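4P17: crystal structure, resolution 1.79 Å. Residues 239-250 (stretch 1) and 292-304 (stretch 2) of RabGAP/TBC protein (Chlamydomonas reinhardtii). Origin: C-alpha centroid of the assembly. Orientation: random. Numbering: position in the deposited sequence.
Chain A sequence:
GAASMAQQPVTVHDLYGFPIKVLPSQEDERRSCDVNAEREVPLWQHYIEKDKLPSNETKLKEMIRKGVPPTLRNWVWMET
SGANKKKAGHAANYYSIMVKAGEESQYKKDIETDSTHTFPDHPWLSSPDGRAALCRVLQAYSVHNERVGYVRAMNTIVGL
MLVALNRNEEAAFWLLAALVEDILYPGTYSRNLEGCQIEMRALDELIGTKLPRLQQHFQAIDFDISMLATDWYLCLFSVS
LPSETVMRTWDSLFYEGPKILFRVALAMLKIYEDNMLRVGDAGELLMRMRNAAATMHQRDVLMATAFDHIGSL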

# COMPACT_ATOMS: atom_id res chain seq x y z
N VAL A 239 -1.59 5.94 -4.32
CA VAL A 239 -1.97 6.92 -5.33
C VAL A 239 -1.24 6.70 -6.66
O VAL A 239 -1.25 7.57 -7.52
CB VAL A 239 -1.69 8.37 -4.89
CG1 VAL A 239 -2.28 8.64 -3.47
CG2 VAL A 239 -0.23 8.68 -4.87
N SER A 240 -0.60 5.55 -6.82
CA SER A 240 0.31 5.32 -7.92
C SER A 240 -0.03 4.10 -8.74
O SER A 240 0.12 4.12 -9.96
CB SER A 240 1.73 5.21 -7.37
OG SER A 240 2.15 6.48 -6.91
N LEU A 241 -0.50 3.04 -8.07
CA LEU A 241 -0.73 1.76 -8.73
C LEU A 241 -2.20 1.36 -8.69
O LEU A 241 -2.94 1.87 -7.84
CB LEU A 241 0.11 0.66 -8.08
CG LEU A 241 1.60 0.86 -7.81
CD1 LEU A 241 2.20 -0.41 -7.20
CD2 LEU A 241 2.39 1.27 -9.08
N PRO A 242 -2.63 0.49 -9.62
CA PRO A 242 -3.98 -0.06 -9.53
C PRO A 242 -4.20 -0.72 -8.19
O PRO A 242 -3.28 -1.30 -7.64
CB PRO A 242 -4.01 -1.10 -10.64
CG PRO A 242 -3.06 -0.56 -11.65
CD PRO A 242 -1.94 0.02 -10.83
N SER A 243 -5.40 -0.63 -7.66
CA SER A 243 -5.64 -1.04 -6.29
C SER A 243 -5.29 -2.52 -5.98
O SER A 243 -4.79 -2.82 -4.90
CB SER A 243 -7.11 -0.77 -5.92
OG SER A 243 -7.93 -1.79 -6.43
N GLU A 244 -5.51 -3.43 -6.92
CA GLU A 244 -5.24 -4.83 -6.61
C GLU A 244 -3.72 -5.06 -6.61
O GLU A 244 -3.21 -5.95 -5.90
CB GLU A 244 -5.92 -5.76 -7.61
CG GLU A 244 -7.40 -5.63 -7.59
CD GLU A 244 -8.08 -6.57 -8.51
OE1 GLU A 244 -7.89 -7.79 -8.36
OE2 GLU A 244 -8.80 -6.07 -9.41
N THR A 245 -3.00 -4.23 -7.35
CA THR A 245 -1.54 -4.34 -7.37
C THR A 245 -1.01 -3.79 -6.05
O THR A 245 -0.11 -4.38 -5.43
CB THR A 245 -0.97 -3.60 -8.55
OG1 THR A 245 -1.54 -4.19 -9.72
CG2 THR A 245 0.50 -3.71 -8.61
N VAL A 246 -1.58 -2.67 -5.61
CA VAL A 246 -1.20 -2.08 -4.33
C VAL A 246 -1.35 -3.12 -3.21
O VAL A 246 -0.44 -3.27 -2.38
CB VAL A 246 -2.06 -0.85 -3.96
CG1 VAL A 246 -1.69 -0.31 -2.58
CG2 VAL A 246 -1.92 0.27 -4.97
N MET A 247 -2.47 -3.84 -3.19
CA MET A 247 -2.74 -4.74 -2.06
C MET A 247 -1.73 -5.87 -2.00
O MET A 247 -1.44 -6.39 -0.92
CB MET A 247 -4.15 -5.34 -2.14
CG MET A 247 -5.24 -4.37 -2.36
SD MET A 247 -5.39 -3.23 -1.02
CE MET A 247 -6.88 -2.38 -1.61
N ARG A 248 -1.17 -6.27 -3.14
CA ARG A 248 -0.13 -7.28 -3.09
C ARG A 248 1.14 -6.75 -2.45
O ARG A 248 1.84 -7.47 -1.70
CB ARG A 248 0.18 -7.79 -4.49
CG ARG A 248 -0.87 -8.73 -5.03
CD ARG A 248 -0.76 -10.12 -4.42
NE ARG A 248 0.56 -10.71 -4.62
CZ ARG A 248 0.94 -11.31 -5.75
NH1 ARG A 248 0.08 -11.43 -6.77
NH2 ARG A 248 2.16 -11.82 -5.85
N THR A 249 1.46 -5.49 -2.69
CA THR A 249 2.58 -4.87 -1.98
C THR A 249 2.28 -4.85 -0.47
O THR A 249 3.16 -5.11 0.38
CB THR A 249 2.93 -3.44 -2.47
OG1 THR A 249 2.00 -2.48 -1.97
CG2 THR A 249 3.00 -3.35 -3.99
N TRP A 250 1.03 -4.58 -0.14
CA TRP A 250 0.63 -4.48 1.26
C TRP A 250 0.64 -5.84 1.94
O TRP A 250 1.03 -5.96 3.13
CB TRP A 250 -0.76 -3.84 1.34
CG TRP A 250 -0.78 -2.33 1.08
CD1 TRP A 250 0.25 -1.55 0.54
CD2 TRP A 250 -1.86 -1.43 1.37
NE1 TRP A 250 -0.16 -0.22 0.50
CE2 TRP A 250 -1.44 -0.13 0.98
CE3 TRP A 250 -3.14 -1.59 1.93
CZ2 TRP A 250 -2.27 1.01 1.13
CZ3 TRP A 250 -3.97 -0.45 2.07
CH2 TRP A 250 -3.52 0.82 1.67
N ALA A 292 2.74 4.94 -16.50
CA ALA A 292 3.09 3.53 -16.55
C ALA A 292 2.69 2.88 -15.25
O ALA A 292 2.12 1.80 -15.23
CB ALA A 292 4.57 3.36 -16.76
N ALA A 293 2.99 3.55 -14.16
CA ALA A 293 2.72 2.95 -12.87
C ALA A 293 1.22 2.79 -12.69
O ALA A 293 0.77 1.80 -12.13
CB ALA A 293 3.32 3.77 -11.77
N ALA A 294 0.45 3.76 -13.18
CA ALA A 294 -0.99 3.72 -12.99
C ALA A 294 -1.66 2.56 -13.75
O ALA A 294 -2.82 2.22 -13.49
CB ALA A 294 -1.61 5.07 -13.39
N THR A 295 -0.95 1.95 -14.70
CA THR A 295 -1.55 0.82 -15.41
C THR A 295 -0.76 -0.47 -15.17
O THR A 295 -0.76 -1.41 -15.97
CB THR A 295 -1.68 1.12 -16.90
OG1 THR A 295 -0.40 1.41 -17.44
CG2 THR A 295 -2.60 2.31 -17.09
N MET A 296 -0.10 -0.51 -14.02
CA MET A 296 0.67 -1.68 -13.65
C MET A 296 -0.28 -2.76 -13.10
O MET A 296 -0.41 -2.95 -11.89
CB MET A 296 1.76 -1.30 -12.65
CG MET A 296 2.98 -2.23 -12.66
SD MET A 296 2.60 -3.99 -12.39
CE MET A 296 3.99 -4.75 -13.23
N HIS A 297 -0.94 -3.48 -14.01
CA HIS A 297 -1.95 -4.46 -13.63
C HIS A 297 -1.35 -5.84 -13.38
O HIS A 297 -1.97 -6.66 -12.72
CB HIS A 297 -3.03 -4.53 -14.72
CG HIS A 297 -3.80 -3.26 -14.85
ND1 HIS A 297 -4.72 -2.85 -13.91
CD2 HIS A 297 -3.74 -2.28 -15.78
CE1 HIS A 297 -5.22 -1.68 -14.27
NE2 HIS A 297 -4.64 -1.31 -15.40
N GLN A 298 -0.11 -6.06 -13.83
CA GLN A 298 0.53 -7.35 -13.68
C GLN A 298 1.11 -7.45 -12.28
O GLN A 298 2.33 -7.31 -12.06
CB GLN A 298 1.62 -7.55 -14.75
CG GLN A 298 1.50 -8.87 -15.50
CD GLN A 298 1.24 -10.06 -14.60
OE1 GLN A 298 1.50 -10.03 -13.40
NE2 GLN A 298 0.70 -11.12 -15.18
N ARG A 299 0.24 -7.68 -11.30
CA ARG A 299 0.69 -7.71 -9.92
C ARG A 299 1.55 -8.95 -9.60
O ARG A 299 2.43 -8.91 -8.74
CB ARG A 299 -0.52 -7.63 -8.97
CG ARG A 299 -1.57 -8.69 -9.14
CD ARG A 299 -2.82 -8.31 -8.40
NE ARG A 299 -3.78 -9.41 -8.37
CZ ARG A 299 -4.77 -9.56 -9.25
NH1 ARG A 299 -4.93 -8.69 -10.24
NH2 ARG A 299 -5.59 -10.57 -9.12
N ASP A 300 1.36 -10.04 -10.34
CA ASP A 300 2.18 -11.21 -10.15
C ASP A 300 3.63 -10.92 -10.53
O ASP A 300 4.58 -11.23 -9.79
CB ASP A 300 1.68 -12.40 -10.99
CG ASP A 300 0.44 -13.07 -10.44
OD1 ASP A 300 0.10 -12.93 -9.24
OD2 ASP A 300 -0.17 -13.82 -11.24
N VAL A 301 3.80 -10.31 -11.70
CA VAL A 301 5.14 -10.01 -12.19
C VAL A 301 5.79 -8.93 -11.32
O VAL A 301 7.01 -8.97 -11.08
CB VAL A 301 5.09 -9.58 -13.64
CG1 VAL A 301 6.44 -9.06 -14.11
CG2 VAL A 301 4.60 -10.76 -14.47
N LEU A 302 5.01 -7.97 -10.85
CA LEU A 302 5.60 -6.96 -9.97
C LEU A 302 6.22 -7.61 -8.75
O LEU A 302 7.35 -7.27 -8.35
CB LEU A 302 4.57 -5.91 -9.51
CG LEU A 302 5.20 -4.81 -8.62
CD1 LEU A 302 6.30 -4.02 -9.36
CD2 LEU A 302 4.10 -3.85 -8.14
N MET A 303 5.49 -8.48 -8.07
CA MET A 303 6.02 -9.00 -6.81
C MET A 303 7.15 -10.01 -7.08
O MET A 303 8.16 -10.06 -6.38
CB MET A 303 4.94 -9.65 -5.98
CG MET A 303 3.83 -8.68 -5.58
SD MET A 303 4.46 -7.13 -4.90
CE MET A 303 5.19 -7.58 -3.31
N ALA A 304 6.97 -10.84 -8.10
CA ALA A 304 8.00 -11.79 -8.42
C ALA A 304 9.29 -11.04 -8.80
O ALA A 304 10.42 -11.45 -8.45
CB ALA A 304 7.54 -12.69 -9.54
O HOH W 1 -7.29 -8.86 -11.46
O HOH W 2 -3.55 -5.94 -10.64
O HOH W 3 -2.95 -11.58 -6.63
O HOH W 4 4.04 -12.97 -7.88

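Two segments of one chain pack side by side, burying 732 Å² in total; helix 243-250 and helix 299-304 run in broadly the same direction, 30° apart, with axes 9.5 Å apart at closest approach. Val-239 does not reach the partner stretch. At Ser-240 the contact is made by the backbone: Ser-240 O lies 3.3 Å from Ala-294 CA, a CA-H...O contact. The same oxygen is also 3.3 Å from Ala-294 N, but the angle is too poor for a hydrogen bond.

Leu-241 sets out sideways, yet the end of its side chain closes on stretch 2. Its CD2 packs 3.8 Å from Ala-293 CB and 4.4 Å from Met-296 CB, while its CD1 lies 4.0 Å from Leu-302 CD2, so this one buried side chain reaches Ala-293 in the first helix of stretch 2, Met-296 in the turn and Leu-302 in the second helix. Pro-242, the N-cap residue of helix 243-250, points toward the turn that joins those helices. Its CG sits over the face of the His-297 ring, 3.9 Å from CG to the ring centroid and 28° off the normal, a CH-pi contact; CG also lies 3.3 Å from Ala-294 O, and Pro-242 CD is 4.3 Å from Met-296 CB.

Ser-243 turns its hydroxyl to a partner elsewhere in the structure. Glu-244 points toward Arg-299 and forms a long salt bridge, 3.6 Å from Glu-244 OE1 to Arg-299 NH1. The oxygen lies over one face of the guanidinium, well out of its plane, so the attraction is between charges and no N-H points at it. Water 1 lies beside the pair, accepting from Arg-299 NH1 at 2.7 Å.

Thr-245 supplies the direct hydrogen bond to the turn: its OG1 donates to Met-296 O at 2.7 Å. With its proton so used, OG1 accepts from water 2 at 2.8 Å; that water also donates to His-297 O at 2.7 Å and accepts from Arg-299 NH1 at 3.1 Å, tying hydroxyl, turn and guanidinium together. The methyl serves the apolar side, with Thr-245 CG2 3.6 Å from Leu-302 CD2. Val-246 and Met-247 make no contact across the interface.

Arg-248 has the largest covered area, 105 Å². Its NH1 donates to Asp-300 OD1 at 2.9 Å with an angle of 155°, and the carboxylate oxygen lies near the guanidinium plane, so this salt bridge is also a directed hydrogen bond, unlike that of Glu-244. Met-303 CG and Arg-299 O lie over one face of the same group. Water 3 accepts from both Arg-248 NH1 (3.0 Å) and Arg-299 NE (2.9 Å), bridging two like charges, and water 4 links Arg-248 NH2 (3.0 Å) to Asp-300 O (2.6 Å).

Thr-249 donates from OG1 to Val-246 O at 2.6 Å within its own helix, while its CA lies 4.0 Å from Met-303 CE. Trp-250 points away.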